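Local atomic coordinates of xyloglucan-specific endo-beta-1,4-glucanase BoGH5A (Bacteroides ovatus, PDB entry 3ZMR), a protein that cleaves the beta-1,4-glucan backbone of plant xyloglucans internally, with retention of anomeric configuration, releasing xyloglucan oligosaccharides. Residues A[116-121]-A[330-335]; A[273-278]-A[317-322]; A[311-316]-A[379-384]. All coordinates share one frame; numbering follows the deposited sequence. Where two conformers were deposited one is given.

Contact 1. Residues A[116-121]-A[330-335]; sequences MQLSAL and RIFLEC
Phe332 reaches across to Leu118 and Ser119 at the end of the (beta/alpha)8 barrel where the strands begin, with helix 115-122 lying beside the start of strand 331-337. The tight part is the meeting of Ser119 CB with Phe332 CE2, 3.6 Å apart, the methylene coming obliquely onto the far end of the ring. With CG beside the backbone N (chi1 -74°), the benzyl group stands off the strand so that CE1, CZ and CE2 are turned to the helix. Packing is looser on the other flank, where Leu118 CD2 approaches the ring edge near its plane, 4.4 Å from Phe332 CE1; beyond it the helix turns Gln117, Ala120 and Leu121 to its exposed side. Pro390, Ile305 and Ile392 also touch Phe332, so the ring joins the helix to the neighbouring strands. Replacing this ring with the methyl of an alanine is likely to open a gap next to Ser119 CB and leave Leu118 and the adjoining strand side chains without their shared partner. The polar end of Ser119 takes no part in this apolar packing: its hydroxyl, at chi1 78°, turns back into the helix, and OG donates to Met116 O over 2.6 Å, tilted 25° from the carbonyl plane.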
loop_
_atom_site.group_PDB
_atom_site.type_symbol
_atom_site.label_atom_id
_atom_site.label_comp_id
_atom_site.label_asym_id
_atom_site.label_seq_id
_atom_site.Cartn_x
_atom_site.Cartn_y
_atom_site.Cartn_z
ATOM N N MET A 116 9.061 3.738 -10.694
ATOM C CA MET A 116 8.313 4.397 -11.771
ATOM C C MET A 116 8.583 3.730 -13.138
ATOM O O MET A 116 7.671 3.494 -13.948
ATOM C CB MET A 116 8.607 5.905 -11.804
ATOM C CG MET A 116 7.763 6.655 -12.827
ATOM S SD MET A 116 5.966 6.598 -12.528
ATOM C CE MET A 116 5.907 7.656 -11.134
ATOM N N GLN A 117 9.856 3.475 -13.427
ATOM C CA GLN A 117 10.244 2.837 -14.699
ATOM C C GLN A 117 9.687 1.420 -14.776
ATOM O O GLN A 117 9.202 0.982 -15.803
ATOM C CB GLN A 117 11.765 2.809 -14.838
ATOM C CG GLN A 117 12.388 4.167 -15.134
ATOM C CD GLN A 117 13.895 4.109 -15.162
ATOM O OE1 GLN A 117 14.504 3.735 -14.177
ATOM N NE2 GLN A 117 14.497 4.434 -16.312
ATOM N N LEU A 118 9.725 0.710 -13.652
ATOM C CA LEU A 118 9.185 -0.642 -13.608
ATOM C C LEU A 118 7.690 -0.587 -13.894
ATOM O O LEU A 118 7.160 -1.460 -14.603
ATOM C CB LEU A 118 9.470 -1.305 -12.265
ATOM C CG LEU A 118 9.400 -2.832 -12.310
ATOM C CD1 LEU A 118 10.680 -3.442 -12.842
ATOM C CD2 LEU A 118 9.085 -3.412 -10.932
ATOM N N SER A 119 7.012 0.424 -13.351
ATOM C CA SER A 119 5.553 0.533 -13.516
ATOM C C SER A 119 5.171 0.636 -14.993
ATOM O O SER A 119 4.158 0.086 -15.417
ATOM C CB SER A 119 4.959 1.684 -12.690
ATOM O OG SER A 119 5.175 2.933 -13.283
ATOM N N ALA A 120 6.022 1.262 -15.788
ATOM C CA ALA A 120 5.721 1.461 -17.199
ATOM C C ALA A 120 5.814 0.132 -17.993
ATOM O O ALA A 120 5.244 0.012 -19.082
ATOM C CB ALA A 120 6.677 2.483 -17.776
ATOM N N LEU A 121 6.502 -0.861 -17.431
ATOM C CA LEU A 121 6.631 -2.209 -18.012
ATOM C C LEU A 121 5.504 -3.141 -17.565
ATOM O O LEU A 121 5.226 -4.167 -18.182
ATOM C CB LEU A 121 7.973 -2.831 -17.596
ATOM C CG LEU A 121 9.218 -2.031 -17.952
ATOM C CD1 LEU A 121 10.471 -2.762 -17.456
ATOM C CD2 LEU A 121 9.299 -1.802 -19.458
ATOM N N ARG A 330 12.323 2.726 -4.789
ATOM C CA ARG A 330 11.915 1.320 -4.906
ATOM C C ARG A 330 10.606 1.043 -4.156
ATOM O O ARG A 330 10.374 -0.094 -3.686
ATOM C CB ARG A 330 13.019 0.369 -4.449
ATOM C CG ARG A 330 14.282 0.368 -5.312
ATOM C CD ARG A 330 14.002 -0.032 -6.754
ATOM N NE ARG A 330 15.222 -0.253 -7.549
ATOM C CZ ARG A 330 15.958 0.718 -8.095
ATOM N NH1 ARG A 330 15.595 1.999 -7.969
ATOM N NH2 ARG A 330 17.041 0.393 -8.801
ATOM N N ILE A 331 9.754 2.068 -4.074
ATOM C CA ILE A 331 8.435 1.974 -3.444
ATOM C C ILE A 331 7.319 2.465 -4.375
ATOM O O ILE A 331 7.400 3.512 -5.030
ATOM C CB ILE A 331 8.366 2.732 -2.102
ATOM C CG1 ILE A 331 9.318 2.056 -1.080
ATOM C CG2 ILE A 331 6.932 2.719 -1.545
ATOM C CD1 ILE A 331 9.469 2.719 0.255
ATOM N N PHE A 332 6.266 1.654 -4.428
ATOM C CA PHE A 332 4.984 2.014 -5.062
ATOM C C PHE A 332 3.942 2.349 -3.981
ATOM O O PHE A 332 3.958 1.734 -2.903
ATOM C CB PHE A 332 4.349 0.808 -5.771
ATOM C CG PHE A 332 4.988 0.375 -7.065
ATOM C CD1 PHE A 332 6.202 -0.305 -7.107
ATOM C CD2 PHE A 332 4.282 0.530 -8.256
ATOM C CE1 PHE A 332 6.731 -0.756 -8.326
ATOM C CE2 PHE A 332 4.792 0.093 -9.467
ATOM C CZ PHE A 332 6.019 -0.559 -9.519
ATOM N N LEU A 333 2.983 3.203 -4.333
ATOM C CA LEU A 333 1.741 3.371 -3.569
ATOM C C LEU A 333 0.660 2.482 -4.181
ATOM O O LEU A 333 0.587 2.327 -5.418
ATOM C CB LEU A 333 1.259 4.828 -3.664
ATOM C CG LEU A 333 -0.126 5.145 -3.093
ATOM C CD1 LEU A 333 -0.131 4.983 -1.586
ATOM C CD2 LEU A 333 -0.489 6.571 -3.421
ATOM N N GLU A 334 -0.201 1.923 -3.316
ATOM C CA GLU A 334 -1.389 1.166 -3.735
ATOM C C GLU A 334 -2.672 1.810 -3.200
ATOM O O GLU A 334 -2.796 2.077 -2.010
ATOM C CB GLU A 334 -1.316 -0.283 -3.253
ATOM C CG GLU A 334 -2.552 -1.114 -3.573
ATOM C CD GLU A 334 -2.438 -2.566 -3.197
ATOM O OE1 GLU A 334 -1.476 -2.935 -2.448
ATOM O OE2 GLU A 334 -3.331 -3.354 -3.642
ATOM N N CYS A 335 -3.622 1.997 -4.121
ATOM C CA CYS A 335 -5.006 2.313 -3.822
ATOM C C CYS A 335 -5.891 1.286 -4.517
ATOM O O CYS A 335 -5.456 0.605 -5.460
ATOM C CB CYS A 335 -5.396 3.701 -4.325
ATOM S SG CYS A 335 -4.447 5.061 -3.577
#

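Contact 2. Residues A[273-278]-A[317-322]; sequences PTEENY and VAHFTM. With EDO (1,2-ethanediol), chain G.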
loop_
_atom_site.group_PDB
_atom_site.type_symbol
_atom_site.label_atom_id
_atom_site.label_comp_id
_atom_site.label_asym_id
_atom_site.label_seq_id
_atom_site.Cartn_x
_atom_site.Cartn_y
_atom_site.Cartn_z
ATOM N N PRO A 273 -11.568 8.826 9.932
ATOM C CA PRO A 273 -10.343 8.491 10.663
ATOM C C PRO A 273 -9.670 9.711 11.289
ATOM O O PRO A 273 -9.807 10.848 10.796
ATOM C CB PRO A 273 -9.440 7.879 9.568
ATOM C CG PRO A 273 -10.413 7.349 8.576
ATOM C CD PRO A 273 -11.486 8.397 8.526
ATOM N N THR A 274 -8.907 9.445 12.330
ATOM C CA THR A 274 -8.266 10.486 13.124
ATOM C C THR A 274 -6.783 10.567 12.791
ATOM O O THR A 274 -6.246 9.675 12.132
ATOM C CB THR A 274 -8.366 10.129 14.603
ATOM O OG1 THR A 274 -7.620 8.921 14.841
ATOM C CG2 THR A 274 -9.833 9.925 15.028
ATOM N N GLU A 275 -6.115 11.611 13.264
ATOM C CA GLU A 275 -4.683 11.723 13.070
ATOM C C GLU A 275 -3.920 10.532 13.672
ATOM O O GLU A 275 -2.939 10.028 13.065
ATOM C CB GLU A 275 -4.188 13.093 13.538
ATOM C CG GLU A 275 -4.595 14.247 12.603
ATOM C CD GLU A 275 -4.249 14.041 11.112
ATOM O OE1 GLU A 275 -3.142 13.556 10.761
ATOM O OE2 GLU A 275 -5.093 14.389 10.254
ATOM N N GLU A 276 -4.402 10.026 14.808
ATOM C CA GLU A 276 -3.857 8.808 15.406
ATOM C C GLU A 276 -3.952 7.624 14.415
ATOM O O GLU A 276 -2.978 6.891 14.215
ATOM C CB GLU A 276 -4.584 8.464 16.713
ATOM C CG GLU A 276 -4.245 7.110 17.282
ATOM C CD GLU A 276 -5.035 6.744 18.524
ATOM O OE1 GLU A 276 -6.134 7.289 18.719
ATOM O OE2 GLU A 276 -4.580 5.875 19.292
ATOM N N ASN A 277 -5.128 7.445 13.815
ATOM C CA ASN A 277 -5.314 6.360 12.870
ATOM C C ASN A 277 -4.336 6.439 11.677
ATOM O O ASN A 277 -3.724 5.421 11.279
ATOM C CB ASN A 277 -6.719 6.314 12.306
ATOM C CG ASN A 277 -7.816 6.115 13.350
ATOM O OD1 ASN A 277 -8.912 6.644 13.134
ATOM N ND2 ASN A 277 -7.587 5.328 14.416
ATOM N N TYR A 278 -4.178 7.633 11.097
ATOM C CA TYR A 278 -3.214 7.798 9.988
ATOM C C TYR A 278 -1.769 7.567 10.418
ATOM O O TYR A 278 -0.982 6.960 9.690
ATOM C CB TYR A 278 -3.385 9.135 9.287
ATOM C CG TYR A 278 -4.728 9.322 8.634
ATOM C CD1 TYR A 278 -5.173 8.490 7.621
ATOM C CD2 TYR A 278 -5.572 10.347 9.054
ATOM C CE1 TYR A 278 -6.410 8.669 7.037
ATOM C CE2 TYR A 278 -6.812 10.550 8.465
ATOM C CZ TYR A 278 -7.236 9.682 7.468
ATOM O OH TYR A 278 -8.456 9.854 6.834
ATOM N N VAL A 317 -4.065 11.000 -0.989
ATOM C CA VAL A 317 -3.691 12.359 -1.320
ATOM C C VAL A 317 -3.568 13.201 -0.051
ATOM O O VAL A 317 -2.635 13.993 0.096
ATOM C CB VAL A 317 -4.710 12.978 -2.297
ATOM C CG1 VAL A 317 -4.461 14.467 -2.506
ATOM C CG2 VAL A 317 -4.665 12.258 -3.648
ATOM N N ALA A 318 -4.508 13.030 0.881
ATOM C CA ALA A 318 -4.550 13.874 2.094
ATOM C C ALA A 318 -3.608 13.416 3.216
ATOM O O ALA A 318 -3.160 14.233 4.034
ATOM C CB ALA A 318 -5.990 13.962 2.616
ATOM N N HIS A 319 -3.335 12.116 3.307
ATOM C CA HIS A 319 -2.699 11.576 4.516
ATOM C C HIS A 319 -1.558 10.581 4.350
ATOM O O HIS A 319 -0.901 10.239 5.337
ATOM C CB HIS A 319 -3.761 10.911 5.410
ATOM C CG HIS A 319 -4.925 11.794 5.723
ATOM N ND1 HIS A 319 -4.835 12.841 6.606
ATOM C CD2 HIS A 319 -6.207 11.772 5.282
ATOM C CE1 HIS A 319 -6.010 13.437 6.688
ATOM N NE2 HIS A 319 -6.862 12.798 5.904
ATOM N N PHE A 320 -1.343 10.038 3.159
ATOM C CA PHE A 320 -0.287 9.038 2.987
ATOM C C PHE A 320 1.064 9.728 3.094
ATOM O O PHE A 320 1.270 10.789 2.477
ATOM C CB PHE A 320 -0.421 8.311 1.626
ATOM C CG PHE A 320 0.787 7.478 1.278
ATOM C CD1 PHE A 320 0.918 6.189 1.774
ATOM C CD2 PHE A 320 1.791 7.976 0.458
ATOM C CE1 PHE A 320 2.017 5.418 1.439
ATOM C CE2 PHE A 320 2.873 7.207 0.108
ATOM C CZ PHE A 320 3.002 5.957 0.642
ATOM N N THR A 321 1.960 9.119 3.861
ATOM C CA THR A 321 3.361 9.550 3.926
ATOM C C THR A 321 4.291 8.440 3.412
ATOM O O THR A 321 4.095 7.275 3.693
ATOM C CB THR A 321 3.744 9.983 5.354
ATOM O OG1 THR A 321 3.626 8.868 6.252
ATOM C CG2 THR A 321 2.866 11.154 5.809
ATOM N N MET A 322 5.327 8.827 2.669
ATOM C CA MET A 322 6.287 7.863 2.141
ATOM C C MET A 322 7.113 7.287 3.277
ATOM O O MET A 322 7.669 8.041 4.097
ATOM C CB MET A 322 7.226 8.501 1.107
ATOM C CG MET A 322 6.608 8.674 -0.269
ATOM S SD MET A 322 6.231 7.142 -1.131
ATOM C CE MET A 322 7.804 6.596 -1.790
HETATM C C1 EDO G . -9.110 12.363 3.420
HETATM O O1 EDO G . -10.073 12.075 2.415
HETATM C C2 EDO G . -9.709 12.693 4.790
HETATM O O2 EDO G . -9.294 13.982 5.243
HETATM O O HOH W 1 -2.635 13.536 7.967
#
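His319, in the last part of helix 313-319, lays its imidazole flat on the phenol ring of Tyr278, in the first turn of helix 275-293. The two rings form a face-to-face stack, with centroids 3.6 Å apart and planes only 10° from parallel. His319 CB sits over the same phenol, 3.7 Å from the Tyr278 ring centroid, which adds a CH-pi contact to the stack. For both residues CG is anti to the carbonyl carbon (chi1 -62° in Tyr278, -53° in His319), and this turns the rings toward each other. Ala318 CB covers the opposite face of the imidazole, offset toward its rim, while Tyr309 meets the Tyr278 ring edge-to-face.

The third participant, Glu275, lies farther out. Its chain bends at chi2 and brings the carboxylate obliquely to the imidazole, with OE2 3.8 Å from His319 CE1. A water links the pair, donating to Glu275 OE1 and hydrogen-bonding His319 ND1 at 2.7 Å. The helix carrying Glu275 and Tyr278 starts with a capping box: Thr274 N donates to Asn277 OD1, and Asn277 N donates to Thr274 OG1.

Elsewhere on the imidazole edge, His319 NE2 shares a 2.8 Å hydrogen bond with O2 of a 1,2-ethanediol probably taken up from the crystallisation liquor. Both imidazole nitrogens therefore have polar partners while the ring faces are packed; the nearby Glu275 carboxylate could stabilise a positive charge on His319, though the bonds at ND1 and NE2 do not fix its protonation.

Contact 3. Residues A[311-316]-A[379-384]; sequences TDVAKA and SSLNVF. With EDO (1,2-ethanediol), chain J.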
loop_
_atom_site.group_PDB
_atom_site.type_symbol
_atom_site.label_atom_id
_atom_site.label_comp_id
_atom_site.label_asym_id
_atom_site.label_seq_id
_atom_site.Cartn_x
_atom_site.Cartn_y
_atom_site.Cartn_z
ATOM N N THR A 311 -6.935 1.803 1.524
ATOM C CA THR A 311 -6.562 1.897 0.065
ATOM C C THR A 311 -7.381 2.998 -0.670
ATOM O O THR A 311 -7.621 2.934 -1.866
ATOM C CB THR A 311 -6.614 0.566 -0.695
ATOM O OG1 THR A 311 -7.940 0.024 -0.630
ATOM C CG2 THR A 311 -5.611 -0.394 -0.147
ATOM N N ASP A 312 -7.759 4.040 0.064
ATOM C CA ASP A 312 -8.657 5.061 -0.502
ATOM C C ASP A 312 -7.863 6.171 -1.176
ATOM O O ASP A 312 -6.933 6.730 -0.583
ATOM C CB ASP A 312 -9.529 5.662 0.603
ATOM C CG ASP A 312 -10.459 6.720 0.095
ATOM O OD1 ASP A 312 -11.450 6.349 -0.562
ATOM O OD2 ASP A 312 -10.195 7.915 0.287
ATOM N N VAL A 313 -8.257 6.522 -2.402
ATOM C CA VAL A 313 -7.561 7.545 -3.168
ATOM C C VAL A 313 -7.526 8.890 -2.451
ATOM O O VAL A 313 -6.449 9.490 -2.309
ATOM C CB VAL A 313 -8.126 7.684 -4.591
ATOM C CG1 VAL A 313 -7.483 8.889 -5.305
ATOM C CG2 VAL A 313 -7.888 6.402 -5.389
ATOM N N ALA A 314 -8.669 9.407 -2.008
ATOM C CA ALA A 314 -8.668 10.737 -1.394
ATOM C C ALA A 314 -7.832 10.737 -0.108
ATOM O O ALA A 314 -7.139 11.707 0.186
ATOM C CB ALA A 314 -10.091 11.241 -1.150
ATOM N N LYS A 315 -7.907 9.663 0.669
ATOM C CA LYS A 315 -7.089 9.550 1.880
ATOM C C LYS A 315 -5.588 9.435 1.580
ATOM O O LYS A 315 -4.743 9.833 2.400
ATOM C CB LYS A 315 -7.577 8.435 2.805
ATOM C CG LYS A 315 -8.937 8.720 3.448
ATOM C CD LYS A 315 -9.453 7.542 4.250
ATOM C CE LYS A 315 -10.776 7.848 4.921
ATOM N NZ LYS A 315 -11.869 8.051 3.951
ATOM N N ALA A 316 -5.252 8.845 0.433
ATOM C CA ALA A 316 -3.838 8.817 0.005
ATOM C C ALA A 316 -3.333 10.243 -0.188
ATOM O O ALA A 316 -2.305 10.657 0.362
ATOM C CB ALA A 316 -3.671 8.018 -1.288
ATOM N N SER A 379 -7.158 11.204 -11.493
ATOM C CA SER A 379 -6.170 12.244 -11.824
ATOM C C SER A 379 -5.572 12.915 -10.585
ATOM O O SER A 379 -4.464 13.456 -10.651
ATOM C CB SER A 379 -6.742 13.276 -12.782
ATOM O OG SER A 379 -7.627 14.151 -12.170
ATOM N N SER A 380 -6.276 12.883 -9.450
ATOM C CA SER A 380 -5.763 13.458 -8.198
ATOM C C SER A 380 -4.475 12.745 -7.714
ATOM O O SER A 380 -3.693 13.289 -6.956
ATOM C CB SER A 380 -6.849 13.493 -7.091
ATOM O OG SER A 380 -7.073 12.206 -6.525
ATOM N N LEU A 381 -4.260 11.538 -8.204
ATOM C CA LEU A 381 -3.036 10.762 -7.933
ATOM C C LEU A 381 -1.794 11.262 -8.666
ATOM O O LEU A 381 -0.684 10.789 -8.410
ATOM C CB LEU A 381 -3.268 9.280 -8.232
ATOM C CG LEU A 381 -4.283 8.609 -7.277
ATOM C CD1 LEU A 381 -4.738 7.294 -7.906
ATOM C CD2 LEU A 381 -3.625 8.397 -5.924
ATOM N N ASN A 382 -1.987 12.264 -9.532
ATOM C CA ASN A 382 -0.859 12.929 -10.213
ATOM C C ASN A 382 0.171 13.494 -9.251
ATOM O O ASN A 382 1.337 13.594 -9.589
ATOM C CB ASN A 382 -1.328 13.959 -11.279
ATOM C CG ASN A 382 -1.981 15.237 -10.745
ATOM O OD1 ASN A 382 -2.209 15.449 -9.577
ATOM N ND2 ASN A 382 -2.296 16.134 -11.696
ATOM N N VAL A 383 -0.254 13.843 -8.037
ATOM C CA VAL A 383 0.685 14.349 -7.022
ATOM C C VAL A 383 1.780 13.306 -6.720
ATOM O O VAL A 383 2.943 13.651 -6.523
ATOM C CB VAL A 383 -0.039 14.825 -5.747
ATOM C CG1 VAL A 383 -0.718 13.690 -5.006
ATOM C CG2 VAL A 383 0.931 15.543 -4.827
ATOM N N PHE A 384 1.406 12.028 -6.710
ATOM C CA PHE A 384 2.379 10.955 -6.544
ATOM C C PHE A 384 3.231 10.744 -7.782
ATOM O O PHE A 384 4.466 10.707 -7.691
ATOM C CB PHE A 384 1.670 9.647 -6.097
ATOM C CG PHE A 384 0.983 9.817 -4.783
ATOM C CD1 PHE A 384 1.718 9.939 -3.631
ATOM C CD2 PHE A 384 -0.391 9.919 -4.696
ATOM C CE1 PHE A 384 1.115 10.194 -2.414
ATOM C CE2 PHE A 384 -1.001 10.164 -3.470
ATOM C CZ PHE A 384 -0.258 10.268 -2.333
HETATM C C1 EDO J . -11.581 2.751 -0.665
HETATM O O1 EDO J . -12.067 3.815 -1.514
HETATM C C2 EDO J . -11.055 1.570 -1.486
HETATM O O2 EDO J . -12.148 0.924 -2.159
#
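The 2.8 Å bond that O1 of a 1,2-ethanediol molecule donates to Asp312 OD1 is the shortest polar link beside the Val313-Leu381 packing. The diol probably came from the crystallisation liquor, but the other carboxylate oxygen does structural work. Asp312 is the N-cap of helix 313-319, and its OD2 accepts from Lys315 N at 2.9 Å, on the anti side and 19° out of the carboxylate plane.

One residue on, Val313 turns to the 379-384 segment. With CG1 anti to the backbone N (chi1 173°), this methyl is the branch directed at both Ser380 and Leu381. It rests 3.8 Å from Leu381 CG, the two side chains crossing at about a right angle, and 3.6 Å from Ser380 OG. That hydroxyl has its polar partner in Thr377 O, leaving the valine methyl merely packed alongside it. Val313 CG2 sits less closely, 4.1 Å from Leu381 CD1.

A helical turn later Ala316 meets Phe384. Its carbonyl oxygen comes to the ring edge, near the plane, with Ala316 O 3.4 Å from Phe384 CZ, while the methyl CB is 4.1 Å from Phe384 CE2. Val383 CG1 lies over one face of this ring. The type I turn from Ser379 to Asn382 carries Ser380 and Leu381 and leads toward Phe384, and the three side chains are thus spread along the first turn of helix 313-319.

Leu381 also packs on Val391 and Ile393, Phe384 on Leu333 and Val391, and Val313 on Cys335. This is the outer layer of a (beta/alpha)8 barrel, with helical segments from successive beta-alpha-beta crossovers packed against each other and onto parallel strands, as in family 5 glycoside hydrolases.

In the fold
Strand 331-337 and helix 313-319, consecutive in the chain, tie the three contacts together. Contacts 2 and 3 both use the helix, and their centres are 12 Å apart; Phe320 CD2 of contact 2 packs 3.7 Å from Phe384 CE1 of contact 3. Contact 1 uses the inner face of the strand, whereas Leu333 and Cys335 on its other face reach contact 3, where Leu333 CD2 lies 3.6 Å from Phe384 CD2. Contacts 1 and 2, with centres 21 Å apart, still touch, Leu333 packing on Phe320 and Ile331 on Met322. Contact 3 lies nearest the active site: its Thr311 touches Glu262, the proton donor by similarity, while the Val313 side chain is about 10 Å from that of Glu262 and about 11 Å from that of Glu395, the inferred nucleophile.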